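SusD homolog (Bacteroides thetaiotaomicron, PDB 3SGH) probably binds glycans at the bacterial outer surface as a SusD-like lipoprotein and passes them to a partner outer-membrane transporter. Local coordinates at residues Thr190-Met195 / Gln212-Gly217; Tyr206-Ala211 / Lys332-Gly337; Asp264-Ala269 / Phe355-Ala360; Arg326-Leu331 / Arg409-Lys414. All coordinates share one frame; numbering follows the deposited sequence.

How the contacts relate
Contacts 1, 2 and 4 run together through the alpha-helical scaffold of this SusD-like chain, while contact 3 sits at its surface. Contacts 1 and 2 share helix 204-217, their centres about 9 Å apart; contact 4 lies about 13 Å from contact 2 and 15 Å from contact 1, centre to centre. Helix 319-331 carries one side of contact 4 and runs into the loop of contact 2, where Trp334 N probably bonds to Gly329 O. Contact 3, about 20 Å from contact 4, is tied to it through Arg266 and Gln413. In sequence, contact 1 joins successive helices, crosses contact 2 and closes before 3 and 4 open; contacts 2 to 4 also cross, interlocking distant parts.

Contact 1: residues Thr190-Met195 / Gln212-Gly217; sequences TLKLRM and QEAVLG
Lys192 and Ala214 carry most of the contact, with Leu193 beside them. The lysine starts with CG anti to its backbone N (chi1 -178°) and stays extended, so that CB, CG and CD all pass the methyl of Ala214, CG at 4.0 Å from Ala214 CB. Having cleared that methyl, the chain crosses Glu213 obliquely and its ammonium meets the carboxylate in a salt bridge, Lys192 NZ to Glu213 OE1 at 2.9 Å. The oxygen is met on its anti side, 15° out of the carboxylate plane. Lys192 NZ also forms a salt bridge with Asp152 of helix 140-162, its stronger acidic partner, and it gives a hydrogen bond to a water 2.9 Å away that returns a weak one to Glu213 O. The ammonium of this buried lysine is thereby shared between two carboxylates and a water. Helices 181-198 and 204-217 form an antiparallel helical hairpin here, their short segments 8.3 Å apart at 161°, consistent with the TPR-like alpha-alpha superhelix of SusD relatives. The small Ala214 permits the close approach: its CB lies 3.9 Å from Leu193 N and 4.0 Å from Leu193 CB. Farther along, the CD2 branch of Leu193 reaches Val215 CG2 at 4.4 Å, a looser touch. Leu325 and Arg326 of helix 319-331 also pack on Leu193, where a third helix joins the pair.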
loop_
_atom_site.group_PDB
_atom_site.type_symbol
_atom_site.label_atom_id
_atom_site.label_comp_id
_atom_site.label_asym_id
_atom_site.label_seq_id
_atom_site.Cartn_x
_atom_site.Cartn_y
_atom_site.Cartn_z
ATOM N N THR A 190 -6.897 -4.009 12.452
ATOM C CA THR A 190 -5.551 -3.835 11.928
ATOM C C THR A 190 -5.558 -2.643 10.953
ATOM O O THR A 190 -4.620 -1.845 10.911
ATOM C CB THR A 190 -5.025 -5.104 11.227
ATOM O OG1 THR A 190 -5.073 -6.226 12.122
ATOM C CG2 THR A 190 -3.592 -4.926 10.751
ATOM N N LEU A 191 -6.629 -2.514 10.197
ATOM C CA LEU A 191 -6.806 -1.333 9.322
ATOM C C LEU A 191 -6.904 -0.068 10.130
ATOM O O LEU A 191 -6.264 0.964 9.800
ATOM C CB LEU A 191 -8.095 -1.452 8.517
ATOM C CG LEU A 191 -8.435 -0.303 7.558
ATOM C CD1 LEU A 191 -7.329 -0.039 6.513
ATOM C CD2 LEU A 191 -9.805 -0.553 6.879
ATOM N N LYS A 192 -7.657 -0.151 11.213
ATOM C CA LYS A 192 -7.774 0.971 12.146
ATOM C C LYS A 192 -6.380 1.356 12.643
ATOM O O LYS A 192 -6.023 2.518 12.659
ATOM C CB LYS A 192 -8.697 0.645 13.303
ATOM C CG LYS A 192 -8.897 1.794 14.300
ATOM C CD LYS A 192 -10.022 1.396 15.291
ATOM C CE LYS A 192 -10.230 2.438 16.362
ATOM N NZ LYS A 192 -11.390 2.153 17.258
ATOM N N LEU A 193 -5.566 0.367 12.991
ATOM C CA LEU A 193 -4.192 0.646 13.448
ATOM C C LEU A 193 -3.292 1.216 12.334
ATOM O O LEU A 193 -2.527 2.177 12.589
ATOM C CB LEU A 193 -3.572 -0.602 14.061
ATOM C CG LEU A 193 -2.176 -0.486 14.628
ATOM C CD1 LEU A 193 -2.150 0.600 15.709
ATOM C CD2 LEU A 193 -1.743 -1.847 15.210
ATOM N N ARG A 194 -3.410 0.680 11.122
ATOM C CA ARG A 194 -2.683 1.244 9.937
ATOM C C ARG A 194 -3.000 2.720 9.745
ATOM O O ARG A 194 -2.094 3.583 9.601
ATOM C CB ARG A 194 -3.048 0.511 8.664
ATOM C CG ARG A 194 -2.374 1.105 7.426
ATOM C CD ARG A 194 -3.001 0.556 6.136
ATOM N NE ARG A 194 -2.642 -0.828 5.879
ATOM C CZ ARG A 194 -3.084 -1.527 4.814
ATOM N NH1 ARG A 194 -3.927 -0.972 3.938
ATOM N NH2 ARG A 194 -2.733 -2.772 4.648
HETATM N N MSE A 195 -4.300 3.032 9.778
HETATM C CA MSE A 195 -4.769 4.406 9.630
HETATM C C MSE A 195 -4.251 5.331 10.734
HETATM O O MSE A 195 -3.783 6.474 10.457
HETATM C CB MSE A 195 -6.315 4.421 9.516
HETATM C CG MSE A 195 -6.761 3.654 8.301
HETATM SE SE MSE A 195 -8.713 3.515 8.264
HETATM C CE MSE A 195 -9.123 5.363 8.513
ATOM N N GLN A 212 -4.570 2.476 20.227
ATOM C CA GLN A 212 -4.787 1.720 21.472
ATOM C C GLN A 212 -6.147 1.005 21.479
ATOM O O GLN A 212 -6.230 -0.168 21.878
ATOM C CB GLN A 212 -4.537 2.582 22.712
ATOM C CG GLN A 212 -3.058 2.881 22.840
ATOM C CD GLN A 212 -2.618 3.758 23.971
ATOM O OE1 GLN A 212 -1.421 4.014 24.098
ATOM N NE2 GLN A 212 -3.538 4.182 24.826
ATOM N N GLU A 213 -7.189 1.672 21.018
ATOM C CA GLU A 213 -8.475 1.002 20.803
ATOM C C GLU A 213 -8.358 -0.187 19.887
ATOM O O GLU A 213 -8.946 -1.247 20.155
ATOM C CB GLU A 213 -9.513 1.960 20.251
ATOM C CG GLU A 213 -10.005 3.002 21.256
ATOM C CD GLU A 213 -10.815 4.121 20.603
ATOM O OE1 GLU A 213 -11.087 4.087 19.365
ATOM O OE2 GLU A 213 -11.178 5.067 21.332
ATOM N N ALA A 214 -7.665 0.006 18.757
ATOM C CA ALA A 214 -7.444 -1.054 17.786
ATOM C C ALA A 214 -6.761 -2.253 18.412
ATOM O O ALA A 214 -7.197 -3.390 18.197
ATOM C CB ALA A 214 -6.651 -0.565 16.597
ATOM N N VAL A 215 -5.740 -2.000 19.228
ATOM C CA VAL A 215 -4.992 -3.079 19.866
ATOM C C VAL A 215 -5.861 -3.856 20.859
ATOM O O VAL A 215 -5.836 -5.075 20.868
ATOM C CB VAL A 215 -3.703 -2.533 20.536
ATOM C CG1 VAL A 215 -3.011 -3.648 21.343
ATOM C CG2 VAL A 215 -2.812 -2.000 19.451
ATOM N N LEU A 216 -6.697 -3.147 21.601
ATOM C CA LEU A 216 -7.676 -3.790 22.499
ATOM C C LEU A 216 -8.758 -4.560 21.719
ATOM O O LEU A 216 -9.234 -5.599 22.167
ATOM C CB LEU A 216 -8.325 -2.772 23.438
ATOM C CG LEU A 216 -7.441 -2.223 24.565
ATOM C CD1 LEU A 216 -8.172 -1.091 25.288
ATOM C CD2 LEU A 216 -6.959 -3.364 25.501
ATOM N N GLY A 217 -9.155 -4.026 20.573
ATOM C CA GLY A 217 -10.161 -4.665 19.752
ATOM C C GLY A 217 -9.650 -6.011 19.261
ATOM O O GLY A 217 -10.417 -6.970 19.173
HETATM O O HOH W 1 -11.416 -0.722 17.846
#

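Contact 2: residues Tyr206-Ala211 / Lys332-Gly337; sequences YAQTKA and KGWNMG
Gln208 turns CG anti to its backbone N (chi1 179°) and runs on extended, while Trp334 holds CG beside its own N; the two side chains run antiparallel to each other, overlapping along their length. The glutamine lies over one face of the indole, its CG 3.6 Å from the centroid of the five-membered ring of Trp334 and 12° off the normal, a CH-pi contact. Its amide continues nearly level with the ring, the planes 16° apart, and Gln208 CD comes within 3.4 Å of Trp334 CD1. Lys332 CD covers the opposite face near the rim. Ala211 CB presses obliquely on the six-membered ring, 3.3 Å from Trp334 CZ3, and Ala207 CB sits 4.0 Å from Trp334 CH2. Met336, a selenomethionine, curls back to bring CE to 4.0 Å from Ala211 CB. Gly333, with positive phi, ends helix 319-331 in a Schellman motif and turns the chain so that the tryptophan packs on helix 204-217. A water bridges Gln208 NE2 (3.1 Å) to Gly333 O (3.0 Å), and the same nitrogen bonds Gln212 OE1. The amide is thus held by polar partners at NE2, while the aliphatic part of Gln208 serves as a lid for the indole.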
loop_
_atom_site.group_PDB
_atom_site.type_symbol
_atom_site.label_atom_id
_atom_site.label_comp_id
_atom_site.label_asym_id
_atom_site.label_seq_id
_atom_site.Cartn_x
_atom_site.Cartn_y
_atom_site.Cartn_z
ATOM N N TYR A 206 -4.736 12.003 18.932
ATOM C CA TYR A 206 -5.909 11.323 18.345
ATOM C C TYR A 206 -5.491 9.947 17.797
ATOM O O TYR A 206 -6.185 8.954 17.987
ATOM C CB TYR A 206 -6.530 12.178 17.249
ATOM C CG TYR A 206 -7.716 11.590 16.537
ATOM C CD1 TYR A 206 -9.016 11.854 16.963
ATOM C CD2 TYR A 206 -7.556 10.810 15.409
ATOM C CE1 TYR A 206 -10.114 11.328 16.271
ATOM C CE2 TYR A 206 -8.622 10.319 14.732
ATOM C CZ TYR A 206 -9.877 10.551 15.140
ATOM O OH TYR A 206 -10.921 9.998 14.408
ATOM N N ALA A 207 -4.340 9.904 17.129
ATOM C CA ALA A 207 -3.809 8.663 16.587
ATOM C C ALA A 207 -3.546 7.608 17.677
ATOM O O ALA A 207 -3.862 6.428 17.519
ATOM C CB ALA A 207 -2.553 8.904 15.785
ATOM N N GLN A 208 -2.880 8.011 18.743
ATOM C CA GLN A 208 -2.633 7.129 19.850
ATOM C C GLN A 208 -3.919 6.504 20.384
ATOM O O GLN A 208 -3.965 5.284 20.647
ATOM C CB GLN A 208 -1.887 7.831 20.999
ATOM C CG GLN A 208 -1.644 6.906 22.187
ATOM C CD GLN A 208 -0.696 7.502 23.256
ATOM O OE1 GLN A 208 -0.264 8.640 23.143
ATOM N NE2 GLN A 208 -0.386 6.713 24.294
ATOM N N THR A 209 -4.925 7.333 20.615
ATOM C CA THR A 209 -6.204 6.831 21.093
ATOM C C THR A 209 -6.806 5.787 20.184
ATOM O O THR A 209 -7.203 4.700 20.619
ATOM C CB THR A 209 -7.195 7.970 21.290
ATOM O OG1 THR A 209 -6.677 8.848 22.278
ATOM C CG2 THR A 209 -8.551 7.427 21.809
ATOM N N LYS A 210 -6.867 6.079 18.892
ATOM C CA LYS A 210 -7.366 5.085 17.954
ATOM C C LYS A 210 -6.514 3.791 17.889
ATOM O O LYS A 210 -7.073 2.662 17.818
ATOM C CB LYS A 210 -7.474 5.668 16.543
ATOM C CG LYS A 210 -8.484 6.794 16.419
ATOM C CD LYS A 210 -9.895 6.303 16.618
ATOM C CE LYS A 210 -10.941 7.370 16.423
ATOM N NZ LYS A 210 -11.446 7.951 17.691
ATOM N N ALA A 211 -5.196 3.949 17.931
ATOM C CA ALA A 211 -4.286 2.793 17.840
ATOM C C ALA A 211 -4.493 1.877 19.055
ATOM O O ALA A 211 -4.561 0.635 18.932
ATOM C CB ALA A 211 -2.846 3.228 17.730
ATOM N N LYS A 332 6.952 4.883 19.719
ATOM C CA LYS A 332 6.353 6.197 19.964
ATOM C C LYS A 332 6.010 6.407 21.450
ATOM O O LYS A 332 5.538 7.474 21.852
ATOM C CB LYS A 332 5.092 6.363 19.127
ATOM C CG LYS A 332 5.312 6.540 17.648
ATOM C CD LYS A 332 3.942 6.623 16.964
ATOM C CE LYS A 332 4.035 6.804 15.475
ATOM N NZ LYS A 332 4.694 8.076 15.110
ATOM N N GLY A 333 6.167 5.374 22.264
ATOM C CA GLY A 333 5.722 5.423 23.649
ATOM C C GLY A 333 4.274 5.048 23.883
ATOM O O GLY A 333 3.774 5.231 25.000
ATOM N N TRP A 334 3.592 4.499 22.870
ATOM C CA TRP A 334 2.195 4.080 23.017
ATOM C C TRP A 334 2.140 2.742 23.764
ATOM O O TRP A 334 3.138 2.018 23.838
ATOM C CB TRP A 334 1.512 3.960 21.661
ATOM C CG TRP A 334 1.430 5.236 20.862
ATOM C CD1 TRP A 334 1.795 6.508 21.228
ATOM C CD2 TRP A 334 0.912 5.334 19.529
ATOM N NE1 TRP A 334 1.532 7.381 20.192
ATOM C CE2 TRP A 334 0.988 6.684 19.146
ATOM C CE3 TRP A 334 0.390 4.398 18.630
ATOM C CZ2 TRP A 334 0.539 7.128 17.900
ATOM C CZ3 TRP A 334 -0.027 4.835 17.382
ATOM C CH2 TRP A 334 0.058 6.198 17.034
ATOM N N ASN A 335 0.970 2.410 24.306
ATOM C CA ASN A 335 0.819 1.168 25.016
ATOM C C ASN A 335 0.220 0.139 24.060
ATOM O O ASN A 335 -0.968 0.188 23.801
ATOM C CB ASN A 335 -0.081 1.391 26.246
ATOM C CG ASN A 335 0.481 2.472 27.204
ATOM O OD1 ASN A 335 -0.245 3.343 27.660
ATOM N ND2 ASN A 335 1.734 2.414 27.474
HETATM N N MSE A 336 1.058 -0.755 23.543
HETATM C CA MSE A 336 0.699 -1.640 22.429
HETATM C C MSE A 336 0.615 -3.117 22.849
HETATM O O MSE A 336 0.361 -3.998 22.047
HETATM C CB MSE A 336 1.692 -1.460 21.270
HETATM C CG MSE A 336 1.718 -0.028 20.663
HETATM SE SE MSE A 336 0.382 0.187 19.370
HETATM C CE MSE A 336 -1.012 0.945 20.474
ATOM N N GLY A 337 0.764 -3.387 24.132
ATOM C CA GLY A 337 0.704 -4.781 24.594
ATOM C C GLY A 337 2.022 -5.538 24.515
ATOM O O GLY A 337 2.045 -6.770 24.627
HETATM O O HOH W 2 2.050 7.430 26.009
#

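Contact 3: residues Asp264-Ala269 / Phe355-Ala360; sequences DPRRPA and FGVSGA
Phe355 offers its ring obliquely to Ala269, with Phe355 CD2 3.9 Å from Ala269 CB, and the ring also meets that of Tyr270 with the planes at about 60°. Two guanidiniums are met at the edge and in plane: that of Arg266 by Asp264 CG, that of Arg267 by Asp264 O. Two turns face each other here: Asp264 to Arg267 form a type I beta turn leading into helix 267-270, while Gly356 gives the Schellman motif that closes helix 340-354. Arg266 grips Asp264 side-on, NE to OD1 and NH2 to OD2, each bond using a syn lone pair; the first is nearly straight at 174°. The backbone N of Arg266 takes the anti lone pair of OD1 as a capping bond. The arginine also reaches Ser351 through NH1 and Gln413 through NH2, tying this turn to helices 340-354 and 403-417. A leucine in place of Arg266 would probably leave the carboxylate of Asp264 without its charged mate and Ser351 and Gln413 without this shared partner. Between the turns stands Val357, its CG1 anti to the backbone N (chi1 176°) and pointing at the first turn, 3.8 Å from Pro265 CB. The other branch packs on the helix, with Val357 CG2 3.9 Å from Ala269 CB. The closest touch is with a carbonyl: Val357 CG1 lies 3.5 Å from Pro265 O.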
loop_
_atom_site.group_PDB
_atom_site.type_symbol
_atom_site.label_atom_id
_atom_site.label_comp_id
_atom_site.label_asym_id
_atom_site.label_seq_id
_atom_site.Cartn_x
_atom_site.Cartn_y
_atom_site.Cartn_z
ATOM N N ASP A 264 18.791 -12.083 1.778
ATOM C CA ASP A 264 17.476 -12.338 2.375
ATOM C C ASP A 264 16.876 -13.616 1.821
ATOM O O ASP A 264 16.667 -13.730 0.606
ATOM C CB ASP A 264 16.544 -11.137 2.116
ATOM C CG ASP A 264 15.341 -11.099 3.031
ATOM O OD1 ASP A 264 14.591 -12.120 3.140
ATOM O OD2 ASP A 264 15.097 -10.031 3.647
ATOM N N PRO A 265 16.560 -14.559 2.704
ATOM C CA PRO A 265 16.037 -15.829 2.214
ATOM C C PRO A 265 14.650 -15.762 1.622
ATOM O O PRO A 265 14.196 -16.737 1.029
ATOM C CB PRO A 265 16.030 -16.737 3.448
ATOM C CG PRO A 265 16.430 -15.946 4.584
ATOM C CD PRO A 265 16.807 -14.563 4.159
ATOM N N ARG A 266 13.968 -14.634 1.786
ATOM C CA ARG A 266 12.692 -14.463 1.096
ATOM C C ARG A 266 12.826 -14.191 -0.391
ATOM O O ARG A 266 11.816 -14.224 -1.083
ATOM C CB ARG A 266 11.890 -13.354 1.770
ATOM C CG ARG A 266 11.387 -13.798 3.142
ATOM C CD ARG A 266 10.840 -12.571 3.915
ATOM N NE ARG A 266 11.953 -11.727 4.304
ATOM C CZ ARG A 266 11.879 -10.777 5.234
ATOM N NH1 ARG A 266 10.711 -10.490 5.841
ATOM N NH2 ARG A 266 12.972 -10.114 5.550
ATOM N N ARG A 267 14.032 -13.893 -0.894
ATOM C CA ARG A 267 14.201 -13.594 -2.311
ATOM C C ARG A 267 13.523 -14.598 -3.269
ATOM O O ARG A 267 12.745 -14.167 -4.129
ATOM C CB ARG A 267 15.665 -13.357 -2.669
ATOM C CG ARG A 267 16.216 -11.990 -2.141
ATOM C CD ARG A 267 17.723 -11.876 -2.385
ATOM N NE ARG A 267 18.427 -12.914 -1.645
ATOM C CZ ARG A 267 19.713 -13.183 -1.765
ATOM N NH1 ARG A 267 20.461 -12.501 -2.639
ATOM N NH2 ARG A 267 20.254 -14.160 -1.050
ATOM N N PRO A 268 13.782 -15.919 -3.118
ATOM C CA PRO A 268 13.150 -16.881 -4.022
ATOM C C PRO A 268 11.640 -16.991 -3.894
ATOM O O PRO A 268 10.981 -17.495 -4.836
ATOM C CB PRO A 268 13.812 -18.222 -3.669
ATOM C CG PRO A 268 14.396 -18.036 -2.323
ATOM C CD PRO A 268 14.807 -16.562 -2.290
ATOM N N ALA A 269 11.082 -16.505 -2.771
ATOM C CA ALA A 269 9.623 -16.471 -2.596
ATOM C C ALA A 269 8.989 -15.197 -3.208
ATOM O O ALA A 269 7.774 -15.130 -3.427
ATOM C CB ALA A 269 9.302 -16.583 -1.158
ATOM N N PHE A 355 5.339 -16.690 3.883
ATOM C CA PHE A 355 5.877 -17.113 2.590
ATOM C C PHE A 355 6.547 -18.486 2.623
ATOM O O PHE A 355 7.117 -18.890 1.622
ATOM C CB PHE A 355 6.848 -16.063 2.074
ATOM C CG PHE A 355 6.154 -14.898 1.420
ATOM C CD1 PHE A 355 5.647 -13.843 2.177
ATOM C CD2 PHE A 355 5.960 -14.879 0.048
ATOM C CE1 PHE A 355 4.985 -12.791 1.570
ATOM C CE2 PHE A 355 5.283 -13.816 -0.568
ATOM C CZ PHE A 355 4.786 -12.776 0.196
ATOM N N GLY A 356 6.505 -19.177 3.750
ATOM C CA GLY A 356 7.045 -20.548 3.837
ATOM C C GLY A 356 8.558 -20.632 3.781
ATOM O O GLY A 356 9.138 -21.638 3.315
ATOM N N VAL A 357 9.188 -19.572 4.264
ATOM C CA VAL A 357 10.624 -19.433 4.254
ATOM C C VAL A 357 11.174 -19.754 5.643
ATOM O O VAL A 357 10.603 -19.360 6.663
ATOM C CB VAL A 357 10.973 -18.006 3.785
ATOM C CG1 VAL A 357 12.439 -17.761 3.839
ATOM C CG2 VAL A 357 10.393 -17.824 2.349
ATOM N N SER A 358 12.268 -20.493 5.663
ATOM C CA SER A 358 12.951 -20.854 6.889
ATOM C C SER A 358 14.102 -19.913 7.161
ATOM O O SER A 358 14.541 -19.177 6.282
ATOM C CB SER A 358 13.524 -22.269 6.737
ATOM O OG SER A 358 12.444 -23.163 6.841
ATOM N N GLY A 359 14.621 -19.981 8.376
ATOM C CA GLY A 359 15.846 -19.256 8.708
ATOM C C GLY A 359 15.715 -17.909 9.384
ATOM O O GLY A 359 16.688 -17.148 9.447
ATOM N N ALA A 360 14.540 -17.617 9.921
ATOM C CA ALA A 360 14.342 -16.341 10.607
ATOM C C ALA A 360 15.298 -16.109 11.795
ATOM O O ALA A 360 15.703 -14.966 12.040
ATOM C CB ALA A 360 12.894 -16.184 11.045
#

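Contact 4: residues Arg326-Leu331 / Arg409-Lys414; sequences RAEGAL and RVLTQK
Val410 directs both methyls at helix 319-331, forking over Ala327 CB. With CG1 anti to the backbone N (chi1 166°), Val410 CG1 lies 4.0 Å from Ala327 CB and also nears the backbone N of Glu328; Val410 CG2 lies 4.1 Å from Ala327 CB. Leu331 and Val410 lie alongside with their tips pointing opposite ways, and Leu331 CD1 reaches Val410 CG2 at 3.9 Å. An alanine in place of Val410 would probably open a gap between the two helices opposite Ala327 and leave the tip of Leu331 freer to turn. Glu328, extended from a CG anti to its N, crosses Leu411 at a slant, OE1 3.6 Å from Leu411 CD2. Glu328 OE1 accepts from a water at 2.7 Å, which accepts from Lys414 NZ at 2.9 Å, a bridge between opposite charges that probably steady each other without touching. Each has a direct partner on helix 424-432: Arg431 for Glu328 OE2 and Asp428 for Lys414 NZ. The short segments run antiparallel at 171°, their axes 10.0 Å apart, as neighbouring helices of the alpha-alpha superhelix. Helix 424-432 also touches Leu411, and helix 340-354 packs on Leu331 through Ala340 and on Arg409 through Tyr344.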
loop_
_atom_site.group_PDB
_atom_site.type_symbol
_atom_site.label_atom_id
_atom_site.label_comp_id
_atom_site.label_asym_id
_atom_site.label_seq_id
_atom_site.Cartn_x
_atom_site.Cartn_y
_atom_site.Cartn_z
ATOM N N ARG A 326 2.463 -2.223 15.562
ATOM C CA ARG A 326 2.614 -2.206 17.020
ATOM C C ARG A 326 4.054 -1.914 17.428
ATOM O O ARG A 326 4.288 -1.236 18.422
ATOM C CB ARG A 326 2.093 -3.531 17.647
ATOM C CG ARG A 326 0.567 -3.604 17.618
ATOM C CD ARG A 326 0.032 -4.891 18.197
ATOM N NE ARG A 326 0.331 -6.019 17.334
ATOM C CZ ARG A 326 0.068 -7.288 17.629
ATOM N NH1 ARG A 326 -0.522 -7.605 18.779
ATOM N NH2 ARG A 326 0.369 -8.243 16.773
ATOM N N ALA A 327 5.033 -2.382 16.663
ATOM C CA ALA A 327 6.425 -2.083 16.977
ATOM C C ALA A 327 6.639 -0.580 16.912
ATOM O O ALA A 327 7.228 -0.008 17.803
ATOM C CB ALA A 327 7.384 -2.825 16.022
ATOM N N GLU A 328 6.150 0.060 15.832
ATOM C CA GLU A 328 6.279 1.494 15.679
ATOM C C GLU A 328 5.530 2.221 16.807
ATOM O O GLU A 328 6.051 3.161 17.359
ATOM C CB GLU A 328 5.834 1.999 14.287
ATOM C CG GLU A 328 6.072 3.506 14.190
ATOM C CD GLU A 328 5.848 4.124 12.822
ATOM O OE1 GLU A 328 5.332 3.450 11.907
ATOM O OE2 GLU A 328 6.201 5.343 12.708
ATOM N N GLY A 329 4.306 1.792 17.109
ATOM C CA GLY A 329 3.549 2.360 18.202
ATOM C C GLY A 329 4.349 2.281 19.496
ATOM O O GLY A 329 4.411 3.258 20.251
ATOM N N ALA A 330 5.010 1.159 19.730
ATOM C CA ALA A 330 5.835 1.035 20.939
ATOM C C ALA A 330 6.997 2.025 20.964
ATOM O O ALA A 330 7.294 2.619 22.026
ATOM C CB ALA A 330 6.313 -0.451 21.120
ATOM N N LEU A 331 7.662 2.211 19.825
ATOM C CA LEU A 331 8.722 3.234 19.684
ATOM C C LEU A 331 8.228 4.652 20.003
ATOM O O LEU A 331 8.986 5.506 20.509
ATOM C CB LEU A 331 9.297 3.216 18.277
ATOM C CG LEU A 331 10.129 1.956 17.928
ATOM C CD1 LEU A 331 10.636 2.174 16.507
ATOM C CD2 LEU A 331 11.280 1.778 18.927
ATOM N N ARG A 409 14.847 0.691 11.198
ATOM C CA ARG A 409 14.891 -0.752 11.290
ATOM C C ARG A 409 13.490 -1.366 11.214
ATOM O O ARG A 409 13.232 -2.259 10.384
ATOM C CB ARG A 409 15.576 -1.167 12.592
ATOM C CG ARG A 409 15.709 -2.659 12.755
ATOM C CD ARG A 409 16.708 -3.024 13.846
ATOM N NE ARG A 409 18.075 -2.789 13.390
ATOM C CZ ARG A 409 18.937 -1.878 13.840
ATOM N NH1 ARG A 409 18.656 -1.069 14.862
ATOM N NH2 ARG A 409 20.136 -1.813 13.280
ATOM N N VAL A 410 12.584 -0.873 12.068
ATOM C CA VAL A 410 11.191 -1.325 12.023
ATOM C C VAL A 410 10.561 -1.157 10.617
ATOM O O VAL A 410 9.988 -2.081 10.045
ATOM C CB VAL A 410 10.374 -0.648 13.127
ATOM C CG1 VAL A 410 8.864 -0.806 12.943
ATOM C CG2 VAL A 410 10.842 -1.163 14.522
ATOM N N LEU A 411 10.609 0.062 10.079
ATOM C CA LEU A 411 9.964 0.342 8.812
ATOM C C LEU A 411 10.611 -0.312 7.597
ATOM O O LEU A 411 9.911 -0.648 6.629
ATOM C CB LEU A 411 9.838 1.855 8.606
ATOM C CG LEU A 411 8.978 2.487 9.674
ATOM C CD1 LEU A 411 8.818 3.979 9.362
ATOM C CD2 LEU A 411 7.632 1.788 9.766
ATOM N N THR A 412 11.913 -0.542 7.633
ATOM C CA THR A 412 12.568 -1.315 6.560
ATOM C C THR A 412 12.099 -2.780 6.523
ATOM O O THR A 412 11.753 -3.306 5.440
ATOM C CB THR A 412 14.107 -1.210 6.650
ATOM O OG1 THR A 412 14.468 0.173 6.575
ATOM C CG2 THR A 412 14.796 -1.971 5.479
ATOM N N GLN A 413 12.139 -3.486 7.659
ATOM C CA GLN A 413 11.629 -4.871 7.697
ATOM C C GLN A 413 10.110 -4.902 7.439
ATOM O O GLN A 413 9.605 -5.809 6.801
ATOM C CB GLN A 413 11.999 -5.586 8.991
ATOM C CG GLN A 413 13.468 -5.883 9.079
ATOM C CD GLN A 413 13.915 -6.926 8.041
ATOM O OE1 GLN A 413 13.160 -7.789 7.694
ATOM N NE2 GLN A 413 15.129 -6.800 7.537
ATOM N N LYS A 414 9.392 -3.892 7.906
ATOM C CA LYS A 414 7.959 -3.842 7.603
ATOM C C LYS A 414 7.731 -3.782 6.093
ATOM O O LYS A 414 6.822 -4.440 5.534
ATOM C CB LYS A 414 7.310 -2.645 8.270
ATOM C CG LYS A 414 5.835 -2.458 7.937
ATOM C CD LYS A 414 5.368 -1.097 8.514
ATOM C CE LYS A 414 3.975 -0.711 8.154
ATOM N NZ LYS A 414 3.678 0.688 8.553
HETATM O O HOH W 3 4.591 0.900 11.297
#